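Side-chain contacts in okadaic acid binding protein 2-alpha (Halichondria okadai, PDB 4WRI), which binds the polyether toxin okadaic acid and is probably involved in accumulating this cytotoxin in the sponge: residues R18-P23 / F171-Q176; G147-M152 / G158-E163. All coordinates share one frame; numbering follows the deposited sequence.

Contact 1. Residues R18-P23 / F171-Q176; sequences RTVFRP and FFFTDQ
Val20 and the rings of Phe172 and Phe173 meet through one methyl group: CG2 of the valine is directed at both phenyl groups. The valine chi1 of 175° sets CG2 anti to the carbonyl carbon and beside the backbone N, from where it faces helix 169-174. It reaches the edge of the Phe172 ring, close to the ring plane, where Val20 CG2 is 3.6 Å from Phe172 CE2. Against Phe173 the same methyl comes in at a slant, Val20 CG2 being 3.9 Å from Phe173 CZ, and the two side chains cross at about a right angle. The rings also touch each other: the CD2 edge of Phe172 lies over one face of Phe173, 3.8 Å above its plane and displaced toward the rim. Beyond the helix end, Gln176 folds back and its NE2 donates to Thr174 O at 3.0 Å, almost straight at 170°, though from above the carbonyl plane. Met17 of helix 11-27 packs on both rings, Tyr89 of helix 86-96 on Val20, and the indole NE1 of Trp13 bonds to Phe173 O. This is a buried apolar helix-helix contact that joins helix 11-27 to helix 169-174 behind the okadaic acid pocket, which Phe173 lines.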
ATOM      1  N   ARG A  18       1.173  -9.797  -4.571  1.00 10.07           N
ATOM      2  CA  ARG A  18       2.250 -10.427  -3.811  1.00 12.38           C
ATOM      3  C   ARG A  18       3.244  -9.370  -3.347  1.00 11.01           C
ATOM      4  O   ARG A  18       3.862  -9.504  -2.287  1.00 11.83           O
ATOM      5  CB  ARG A  18       2.970 -11.500  -4.636  1.00 12.56           C
ATOM      6  CG  ARG A  18       2.094 -12.715  -4.940  1.00 12.21           C
ATOM      7  CD  ARG A  18       2.953 -13.868  -5.471  1.00 13.57           C
ATOM      8  NE  ARG A  18       3.474 -13.625  -6.817  1.00 17.06           N
ATOM      9  CZ  ARG A  18       2.784 -13.805  -7.949  1.00 14.95           C
ATOM     10  NH1 ARG A  18       1.514 -14.198  -7.930  1.00 17.36           N
ATOM     11  NH2 ARG A  18       3.395 -13.567  -9.106  1.00 18.79           N
ATOM     12  N   THR A  19       3.403  -8.307  -4.132  1.00 10.40           N
ATOM     13  CA  THR A  19       4.328  -7.229  -3.772  1.00 11.51           C
ATOM     14  C   THR A  19       3.787  -6.436  -2.570  1.00 10.38           C
ATOM     15  O   THR A  19       4.545  -5.970  -1.739  1.00 10.07           O
ATOM     16  CB  THR A  19       4.589  -6.325  -4.995  1.00 11.20           C
ATOM     17  OG1 THR A  19       5.176  -7.128  -6.042  1.00 11.96           O
ATOM     18  CG2 THR A  19       5.526  -5.168  -4.668  1.00 12.31           C
ATOM     19  N   VAL A  20       2.472  -6.293  -2.486  1.00  9.44           N
ATOM     20  CA  VAL A  20       1.852  -5.702  -1.305  1.00 11.23           C
ATOM     21  C   VAL A  20       2.073  -6.575  -0.073  1.00  9.86           C
ATOM     22  O   VAL A  20       2.392  -6.076   1.004  1.00 10.81           O
ATOM     23  CB  VAL A  20       0.342  -5.550  -1.515  1.00  9.53           C
ATOM     24  CG1 VAL A  20      -0.335  -5.041  -0.244  1.00 11.12           C
ATOM     25  CG2 VAL A  20       0.044  -4.614  -2.691  1.00 11.94           C
ATOM     26  N   PHE A  21       1.880  -7.882  -0.218  1.00  9.98           N
ATOM     27  CA  PHE A  21       1.865  -8.799   0.920  1.00  9.71           C
ATOM     28  C   PHE A  21       3.269  -9.068   1.461  1.00 11.79           C
ATOM     29  O   PHE A  21       3.446  -9.267   2.683  1.00 11.31           O
ATOM     30  CB  PHE A  21       1.199 -10.113   0.498  1.00 10.68           C
ATOM     31  CG  PHE A  21       0.945 -11.075   1.632  1.00  8.61           C
ATOM     32  CD1 PHE A  21      -0.223 -11.003   2.384  1.00  9.59           C
ATOM     33  CD2 PHE A  21       1.873 -12.058   1.944  1.00  9.94           C
ATOM     34  CE1 PHE A  21      -0.485 -11.924   3.410  1.00 10.98           C
ATOM     35  CE2 PHE A  21       1.614 -12.988   2.985  1.00 12.22           C
ATOM     36  CZ  PHE A  21       0.446 -12.912   3.710  1.00 10.48           C
ATOM     37  N   ARG A  22       4.261  -9.102   0.566  1.00 12.14           N
ATOM     38  CA  ARG A  22       5.607  -9.541   0.955  1.00 12.01           C
ATOM     39  C   ARG A  22       6.203  -8.832   2.185  1.00 12.61           C
ATOM     40  O   ARG A  22       6.680  -9.523   3.083  1.00 12.18           O
ATOM     41  CB  ARG A  22       6.577  -9.531  -0.252  1.00 13.99           C
ATOM     42  CG  ARG A  22       8.003 -10.048   0.076  1.00 16.53           C
ATOM     43  CD  ARG A  22       8.031 -11.533   0.435  1.00 15.67           C
ATOM     44  NE  ARG A  22       7.133 -12.344  -0.398  1.00 16.40           N
ATOM     45  CZ  ARG A  22       7.391 -12.769  -1.635  1.00 17.12           C
ATOM     46  NH1 ARG A  22       8.550 -12.480  -2.222  1.00 20.73           N
ATOM     47  NH2 ARG A  22       6.480 -13.485  -2.297  1.00 19.72           N
ATOM     48  N   PRO A  23       6.144  -7.492   2.241  1.00 12.27           N
ATOM     49  CA  PRO A  23       6.739  -6.846   3.425  1.00 12.82           C
ATOM     50  C   PRO A  23       6.026  -7.246   4.724  1.00 13.89           C
ATOM     51  O   PRO A  23       6.682  -7.344   5.777  1.00 13.53           O
ATOM     52  CB  PRO A  23       6.580  -5.353   3.136  1.00 12.66           C
ATOM     53  CG  PRO A  23       6.427  -5.257   1.639  1.00 14.04           C
ATOM     54  CD  PRO A  23       5.707  -6.516   1.224  1.00 12.39           C
ATOM     55  N   PHE A 171      -4.046   2.980  -9.963  1.00 13.90           N
ATOM     56  CA  PHE A 171      -3.552   2.184 -11.088  1.00 13.24           C
ATOM     57  C   PHE A 171      -2.904   0.898 -10.590  1.00 12.39           C
ATOM     58  O   PHE A 171      -3.178  -0.207 -11.082  1.00 12.36           O
ATOM     59  CB  PHE A 171      -2.549   2.989 -11.921  1.00 13.30           C
ATOM     60  CG  PHE A 171      -1.851   2.188 -12.993  1.00 11.82           C
ATOM     61  CD1 PHE A 171      -0.747   1.399 -12.702  1.00 11.71           C
ATOM     62  CD2 PHE A 171      -2.312   2.224 -14.309  1.00 15.99           C
ATOM     63  CE1 PHE A 171      -0.102   0.662 -13.688  1.00 15.89           C
ATOM     64  CE2 PHE A 171      -1.658   1.490 -15.303  1.00 14.63           C
ATOM     65  CZ  PHE A 171      -0.569   0.707 -14.988  1.00 15.33           C
ATOM     66  N   PHE A 172      -2.016   1.028  -9.619  1.00 11.25           N
ATOM     67  CA  PHE A 172      -1.311  -0.131  -9.090  1.00 11.40           C
ATOM     68  C   PHE A 172      -2.292  -1.196  -8.584  1.00 12.30           C
ATOM     69  O   PHE A 172      -2.125  -2.387  -8.866  1.00 10.95           O
ATOM     70  CB  PHE A 172      -0.344   0.297  -7.979  1.00 11.23           C
ATOM     71  CG  PHE A 172       0.316  -0.860  -7.317  1.00 10.56           C
ATOM     72  CD1 PHE A 172       1.486  -1.380  -7.817  1.00 11.25           C
ATOM     73  CD2 PHE A 172      -0.267  -1.462  -6.204  1.00  9.68           C
ATOM     74  CE1 PHE A 172       2.082  -2.491  -7.222  1.00 10.49           C
ATOM     75  CE2 PHE A 172       0.316  -2.558  -5.628  1.00 10.18           C
ATOM     76  CZ  PHE A 172       1.491  -3.081  -6.126  1.00 10.22           C
ATOM     77  N   PHE A 173      -3.302  -0.780  -7.826  1.00 11.15           N
ATOM     78  CA  PHE A 173      -4.211  -1.744  -7.205  1.00 10.83           C
ATOM     79  C   PHE A 173      -5.245  -2.325  -8.155  1.00 13.51           C
ATOM     80  O   PHE A 173      -5.840  -3.342  -7.843  1.00 12.95           O
ATOM     81  CB  PHE A 173      -4.901  -1.163  -5.958  1.00 11.61           C
ATOM     82  CG  PHE A 173      -4.114  -1.370  -4.691  1.00 11.43           C
ATOM     83  CD1 PHE A 173      -4.176  -2.583  -4.011  1.00 12.35           C
ATOM     84  CD2 PHE A 173      -3.313  -0.358  -4.190  1.00 11.98           C
ATOM     85  CE1 PHE A 173      -3.441  -2.782  -2.839  1.00 14.89           C
ATOM     86  CE2 PHE A 173      -2.562  -0.558  -3.025  1.00 13.40           C
ATOM     87  CZ  PHE A 173      -2.627  -1.772  -2.363  1.00 12.88           C
ATOM     88  N   THR A 174      -5.438  -1.725  -9.327  1.00 12.30           N
ATOM     89  CA  THR A 174      -6.530  -2.157 -10.205  1.00 12.91           C
ATOM     90  C   THR A 174      -6.143  -2.530 -11.633  1.00 13.40           C
ATOM     91  O   THR A 174      -6.811  -3.378 -12.226  1.00 13.20           O
ATOM     92  CB  THR A 174      -7.654  -1.120 -10.283  1.00 12.87           C
ATOM     93  OG1 THR A 174      -7.160   0.078 -10.894  1.00 15.54           O
ATOM     94  CG2 THR A 174      -8.221  -0.803  -8.886  1.00 16.26           C
ATOM     95  N   ASP A 175      -5.111  -1.921 -12.205  1.00 14.00           N
ATOM     96  CA  ASP A 175      -4.785  -2.206 -13.601  1.00 13.82           C
ATOM     97  C   ASP A 175      -4.391  -3.671 -13.820  1.00 13.59           C
ATOM     98  O   ASP A 175      -3.727  -4.276 -12.988  1.00 13.32           O
ATOM     99  CB  ASP A 175      -3.683  -1.256 -14.106  1.00 14.48           C
ATOM    100  CG  ASP A 175      -3.353  -1.502 -15.560  1.00 13.15           C
ATOM    101  OD1 ASP A 175      -4.106  -0.961 -16.406  1.00 19.88           O
ATOM    102  OD2 ASP A 175      -2.406  -2.247 -15.845  1.00 13.52           O
ATOM    103  N   GLN A 176      -4.805  -4.233 -14.954  1.00 13.30           N
ATOM    104  CA  GLN A 176      -4.561  -5.643 -15.220  1.00 13.91           C
ATOM    105  C   GLN A 176      -3.416  -5.916 -16.170  1.00 13.93           C
ATOM    106  O   GLN A 176      -2.659  -6.852 -15.970  1.00 15.10           O
ATOM    107  CB  GLN A 176      -5.825  -6.294 -15.790  1.00 15.94           C
ATOM    108  CG  GLN A 176      -6.982  -6.293 -14.824  1.00 15.98           C
ATOM    109  CD  GLN A 176      -6.654  -7.062 -13.555  1.00 16.88           C
ATOM    110  OE1 GLN A 176      -6.477  -8.275 -13.576  1.00 17.07           O
ATOM    111  NE2 GLN A 176      -6.544  -6.354 -12.451  1.00 14.53           N
TER

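Contact 2. Residues G147-M152 / G158-E163. With OKA (okadaic acid), chain B.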
ATOM      1  N   GLY A 147      10.979   5.939 -12.904  1.00 12.42           N
ATOM      2  CA  GLY A 147      10.248   6.912 -13.688  1.00 13.39           C
ATOM      3  C   GLY A 147       8.981   7.430 -13.038  1.00 11.52           C
ATOM      4  O   GLY A 147       8.279   8.264 -13.598  1.00 12.73           O
ATOM      5  N   ILE A 148       8.660   6.929 -11.851  1.00 12.54           N
ATOM      6  CA  ILE A 148       7.359   7.262 -11.281  1.00 13.83           C
ATOM      7  C   ILE A 148       7.185   8.766 -10.974  1.00 11.58           C
ATOM      8  O   ILE A 148       6.090   9.301 -11.124  1.00 12.86           O
ATOM      9  CB  ILE A 148       7.019   6.367 -10.080  1.00 13.38           C
ATOM     10  CG1 ILE A 148       5.524   6.462  -9.769  1.00 15.74           C
ATOM     11  CG2 ILE A 148       7.904   6.701  -8.897  1.00 14.47           C
ATOM     12  CD1 ILE A 148       5.048   5.428  -8.747  1.00 13.56           C
ATOM     13  N   PHE A 149       8.261   9.459 -10.626  1.00 12.71           N
ATOM     14  CA  PHE A 149       8.134  10.878 -10.324  1.00 14.32           C
ATOM     15  C   PHE A 149       7.906  11.725 -11.566  1.00 14.15           C
ATOM     16  O   PHE A 149       7.170  12.707 -11.520  1.00 17.03           O
ATOM     17  CB  PHE A 149       9.308  11.343  -9.464  1.00 12.53           C
ATOM     18  CG  PHE A 149       9.364  10.608  -8.171  1.00 13.90           C
ATOM     19  CD1 PHE A 149       8.494  10.953  -7.151  1.00 13.22           C
ATOM     20  CD2 PHE A 149      10.190   9.513  -8.005  1.00 13.30           C
ATOM     21  CE1 PHE A 149       8.473  10.232  -5.975  1.00 13.10           C
ATOM     22  CE2 PHE A 149      10.193   8.798  -6.820  1.00 14.36           C
ATOM     23  CZ  PHE A 149       9.327   9.155  -5.795  1.00 14.04           C
ATOM     24  N   GLU A 150       8.473  11.294 -12.688  1.00 15.47           N
ATOM     25  CA  GLU A 150       8.214  11.951 -13.964  1.00 16.98           C
ATOM     26  C   GLU A 150       6.792  11.666 -14.435  1.00 16.68           C
ATOM     27  O   GLU A 150       6.118  12.525 -14.981  1.00 18.44           O
ATOM     28  CB  GLU A 150       9.208  11.470 -15.026  1.00 18.80           C
ATOM     29  CG  GLU A 150      10.672  11.556 -14.598  1.00 23.63           C
ATOM     30  CD  GLU A 150      11.096  12.960 -14.227  1.00 38.67           C
ATOM     31  OE1 GLU A 150      11.024  13.850 -15.100  1.00 46.62           O
ATOM     32  OE2 GLU A 150      11.492  13.176 -13.061  1.00 37.15           O
ATOM     33  N   ALA A 151       6.317  10.442 -14.210  1.00 15.35           N
ATOM     34  CA  ALA A 151       4.990  10.067 -14.675  1.00 16.18           C
ATOM     35  C   ALA A 151       3.887  10.763 -13.869  1.00 15.69           C
ATOM     36  O   ALA A 151       2.817  11.087 -14.395  1.00 21.06           O
ATOM     37  CB  ALA A 151       4.838   8.550 -14.644  1.00 14.89           C
ATOM     38  N   MET A 152       4.150  10.993 -12.586  1.00 16.77           N
ATOM     39  CA  MET A 152       3.210  11.727 -11.750  1.00 16.48           C
ATOM     40  C   MET A 152       3.201  13.217 -12.079  1.00 19.57           C
ATOM     41  O   MET A 152       2.142  13.806 -12.260  1.00 24.47           O
ATOM     42  CB  MET A 152       3.520  11.529 -10.265  1.00 16.73           C
ATOM     43  CG  MET A 152       3.136  10.155  -9.757  1.00 14.02           C
ATOM     44  SD  MET A 152       3.274  10.109  -7.953  1.00 15.63           S
ATOM     45  CE  MET A 152       5.048  10.268  -7.806  1.00 17.41           C
ATOM     46  N   GLY A 158       7.558  20.350 -10.511  1.00 21.20           N
ATOM     47  CA  GLY A 158       8.395  20.110  -9.352  1.00 19.97           C
ATOM     48  C   GLY A 158       7.595  19.798  -8.104  1.00 15.36           C
ATOM     49  O   GLY A 158       8.135  19.693  -7.005  1.00 17.96           O
ATOM     50  N   ARG A 159       6.282  19.664  -8.285  1.00 17.08           N
ATOM     51  CA  ARG A 159       5.401  19.332  -7.185  1.00 19.76           C
ATOM     52  C   ARG A 159       4.844  17.934  -7.400  1.00 17.74           C
ATOM     53  O   ARG A 159       4.651  17.502  -8.537  1.00 20.67           O
ATOM     54  CB  ARG A 159       4.223  20.314  -7.111  1.00 25.14           C
ATOM     55  CG  ARG A 159       4.576  21.760  -6.805  1.00 41.27           C
ATOM     56  CD  ARG A 159       3.316  22.646  -6.824  1.00 52.87           C
ATOM     57  NE  ARG A 159       2.598  22.582  -8.102  1.00 67.92           N
ATOM     58  CZ  ARG A 159       2.604  23.540  -9.029  1.00 52.94           C
ATOM     59  NH1 ARG A 159       3.289  24.658  -8.835  1.00 49.91           N
ATOM     60  NH2 ARG A 159       1.922  23.382 -10.157  1.00 56.45           N
ATOM     61  N   ILE A 160       4.568  17.260  -6.293  1.00 16.58           N
ATOM     62  CA  ILE A 160       3.804  16.015  -6.336  1.00 15.19           C
ATOM     63  C   ILE A 160       2.603  16.235  -5.433  1.00 17.18           C
ATOM     64  O   ILE A 160       2.752  16.540  -4.241  1.00 16.13           O
ATOM     65  CB  ILE A 160       4.620  14.818  -5.819  1.00 18.77           C
ATOM     66  CG1 ILE A 160       5.839  14.557  -6.723  1.00 18.18           C
ATOM     67  CG2 ILE A 160       3.744  13.570  -5.733  1.00 17.61           C
ATOM     68  CD1 ILE A 160       5.496  14.208  -8.169  1.00 21.24           C
ATOM     69  N   THR A 161       1.410  16.103  -6.000  1.00 16.62           N
ATOM     70  CA  THR A 161       0.208  16.353  -5.221  1.00 18.09           C
ATOM     71  C   THR A 161      -0.331  15.072  -4.578  1.00 15.51           C
ATOM     72  O   THR A 161       0.008  13.948  -4.983  1.00 17.35           O
ATOM     73  CB  THR A 161      -0.906  16.973  -6.069  1.00 19.77           C
ATOM     74  OG1 THR A 161      -1.409  15.993  -6.986  1.00 18.97           O
ATOM     75  CG2 THR A 161      -0.395  18.173  -6.853  1.00 21.17           C
ATOM     76  N   PHE A 162      -1.181  15.238  -3.583  1.00 15.00           N
ATOM     77  CA  PHE A 162      -1.864  14.105  -2.983  1.00 14.34           C
ATOM     78  C   PHE A 162      -2.593  13.320  -4.066  1.00 17.60           C
ATOM     79  O   PHE A 162      -2.484  12.093  -4.134  1.00 15.96           O
ATOM     80  CB  PHE A 162      -2.835  14.597  -1.902  1.00 15.15           C
ATOM     81  CG  PHE A 162      -3.647  13.510  -1.271  1.00 17.44           C
ATOM     82  CD1 PHE A 162      -3.038  12.422  -0.667  1.00 18.64           C
ATOM     83  CD2 PHE A 162      -5.024  13.595  -1.252  1.00 22.43           C
ATOM     84  CE1 PHE A 162      -3.802  11.430  -0.076  1.00 17.92           C
ATOM     85  CE2 PHE A 162      -5.783  12.608  -0.660  1.00 25.31           C
ATOM     86  CZ  PHE A 162      -5.172  11.537  -0.071  1.00 23.27           C
ATOM     87  N   GLU A 163      -3.285  14.016  -4.958  1.00 15.18           N
ATOM     88  CA  GLU A 163      -4.017  13.367  -6.045  1.00 16.18           C
ATOM     89  C   GLU A 163      -3.125  12.616  -7.034  1.00 17.56           C
ATOM     90  O   GLU A 163      -3.526  11.570  -7.547  1.00 16.70           O
ATOM     91  CB  GLU A 163      -4.908  14.375  -6.785  1.00 18.99           C
ATOM     92  CG  GLU A 163      -6.090  14.891  -5.967  1.00 25.16           C
ATOM     93  CD  GLU A 163      -5.697  15.940  -4.934  1.00 42.36           C
ATOM     94  OE1 GLU A 163      -4.587  16.518  -5.036  1.00 37.32           O
ATOM     95  OE2 GLU A 163      -6.508  16.189  -4.015  1.00 47.02           O
TER
HETATM   96  C1  OKA B 201       2.381   1.502   5.747  1.00 18.59           C
HETATM   97  C2  OKA B 201       2.509   2.835   6.522  1.00 16.22           C
HETATM   98  C3  OKA B 201       1.369   3.774   6.130  1.00 16.29           C
HETATM   99  C4  OKA B 201      -0.036   3.189   6.395  1.00 17.27           C
HETATM  100  C5  OKA B 201      -1.089   4.154   5.870  1.00 15.37           C
HETATM  101  C6  OKA B 201      -2.489   3.713   6.302  1.00 17.07           C
HETATM  102  C7  OKA B 201      -2.530   3.488   7.832  1.00 16.31           C
HETATM  103  C8  OKA B 201      -1.432   2.508   8.211  1.00 15.12           C
HETATM  104  C9  OKA B 201      -1.336   2.391   9.705  1.00 15.56           C
HETATM  105  C10 OKA B 201      -1.232   1.182  10.286  1.00 16.20           C
HETATM  106  C11 OKA B 201      -1.270  -0.102   9.518  1.00 15.60           C
HETATM  107  C12 OKA B 201      -0.992   0.211   8.021  1.00 12.94           C
HETATM  108  C13 OKA B 201      -1.401  -0.983   7.142  1.00 14.17           C
HETATM  109  C14 OKA B 201      -1.061  -0.657   5.668  1.00 12.71           C
HETATM  110  C15 OKA B 201      -2.052  -0.539   4.784  1.00 12.67           C
HETATM  111  C16 OKA B 201      -1.673  -0.183   3.373  1.00 10.94           C
HETATM  112  C17 OKA B 201      -2.254  -1.094   2.259  1.00 14.12           C
HETATM  113  C18 OKA B 201      -2.645  -0.119   1.134  1.00 13.26           C
HETATM  114  C19 OKA B 201      -2.338   1.286   1.746  1.00 12.10           C
HETATM  115  C20 OKA B 201      -3.265   2.330   1.284  1.00 11.59           C
HETATM  116  C21 OKA B 201      -2.841   3.683   1.914  1.00 12.41           C
HETATM  117  C22 OKA B 201      -1.391   3.936   1.508  1.00 10.54           C
HETATM  118  C23 OKA B 201      -0.522   2.760   1.985  1.00 10.11           C
HETATM  119  C24 OKA B 201       0.954   2.991   1.520  1.00 11.30           C
HETATM  120  C25 OKA B 201       1.324   4.352   2.062  1.00 11.09           C
HETATM  121  C26 OKA B 201       0.389   5.472   1.776  1.00 11.96           C
HETATM  122  C27 OKA B 201       0.492   5.938   0.306  1.00 12.83           C
HETATM  123  C28 OKA B 201       1.872   6.579   0.093  1.00 14.33           C
HETATM  124  C29 OKA B 201       2.061   7.262  -1.272  1.00 13.38           C
HETATM  125  C30 OKA B 201       3.549   7.721  -1.324  1.00 14.03           C
HETATM  126  C31 OKA B 201       3.948   8.809  -0.356  1.00 12.70           C
HETATM  127  C32 OKA B 201       5.371   9.305  -0.614  1.00 15.78           C
HETATM  128  C33 OKA B 201       5.691   9.538  -2.086  1.00 14.47           C
HETATM  129  C34 OKA B 201       5.109   8.393  -2.930  1.00 12.74           C
HETATM  130  C35 OKA B 201       5.178   8.844  -4.432  1.00 13.94           C
HETATM  131  C36 OKA B 201       4.870   7.621  -5.288  1.00 14.29           C
HETATM  132  C37 OKA B 201       5.838   6.530  -4.929  1.00 14.84           C
HETATM  133  C38 OKA B 201       5.777   6.157  -3.470  1.00 13.00           C
HETATM  134  C39 OKA B 201       2.969   9.982  -0.361  1.00 13.48           C
HETATM  135  C40 OKA B 201       1.831   6.234  -2.389  1.00 11.98           C
HETATM  136  C41 OKA B 201       2.408   4.577   2.754  1.00 13.38           C
HETATM  137  C42 OKA B 201      -0.610  -2.222   7.517  1.00 13.77           C
HETATM  138  C43 OKA B 201      -1.113   1.182  11.787  1.00 17.56           C
HETATM  139  C44 OKA B 201       3.857   3.477   6.226  1.00 16.92           C
HETATM  140  O1  OKA B 201       2.304   1.615   4.523  1.00 22.18           O
HETATM  141  O2  OKA B 201       2.355   0.439   6.372  1.00 17.10           O
HETATM  142  O3  OKA B 201       2.437   2.574   7.918  1.00 17.82           O
HETATM  143  O4  OKA B 201      -0.173   3.017   7.812  1.00 14.30           O
HETATM  144  O5  OKA B 201      -3.848   3.000   8.195  1.00 17.58           O
HETATM  145  O6  OKA B 201      -1.734   1.261   7.587  1.00 13.89           O
HETATM  146  O7  OKA B 201      -2.297   1.042   3.129  1.00 13.01           O
HETATM  147  O8  OKA B 201      -0.970   1.573   1.350  1.00 10.75           O
HETATM  148  O9  OKA B 201      -0.971   5.161   2.114  1.00 12.16           O
HETATM  149  O10 OKA B 201       1.749   1.960   1.966  1.00 12.22           O
HETATM  150  O11 OKA B 201      -0.520   6.909   0.094  1.00 14.98           O
HETATM  151  O12 OKA B 201       3.777   8.155  -2.698  1.00 12.05           O
HETATM  152  O13 OKA B 201       6.009   7.353  -2.645  1.00 13.21           O
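The Phe149 ring has the methyl CG2 of Ile148 over one face, 3.7 Å above the plane and offset toward the rim, while CG1 of Ile160 lies near the ring plane at its edge, 4.5 Å from Phe149 CD1. Okadaic acid approaches the ring obliquely, with its C35 3.9 Å from Phe149 CE1. Helix 148-152, strand 160-161 and helix 162-165 follow each other in a way consistent with an EF-hand-like loop from Asp153 to Asp164, though Lys155 takes the place of a usual acidic or amide ligand. Gly158 N bonds to Asp153 OD2, and Ile160 pairs through its backbone with Ile125 of the partner strand, as in paired EF-hands. From strand 160-161 Ile160 points its side chain at the helix, placing CD1 4.0 Å from Phe149 O and 3.9 Å from Met152 CB and crossing the Met152 side chain at about a right angle. The Thr161 side chain caps the start of helix 162-165 and Asp164 OD2 accepts from Thr161 N, consistent with a capping box. The methionine's bend at chi3 (-67°) turns its methyl to the toxin beside the isoleucine: Met152 CE is 3.7 Å from okadaic acid C36 and 4.0 Å from Ile160 CD1.

In the fold
Contacts 1 and 2 do not touch: their centres are 19 Å apart and their nearest atoms about 7 Å. Okadaic acid joins them: the folded polyether meets contact 1 near its middle, where Phe173 CZ is 3.9 Å from okadaic acid C18, and its tail reaches out to contact 2 with the terminal ring carrying C35 and C36. Phe173 of contact 1 and Phe149 and Met152 of contact 2 line the same pocket, with Val20, Phe172 and Ile160 packed behind them; the toxin is also hydrogen-bonded to Arg46 NE, Ser110 OG and Arg187 NH1. Val186 packs on Phe172 of contact 1 and on Ile148 of contact 2. Along the chain, helix 162-165 leads directly to helix 169-174.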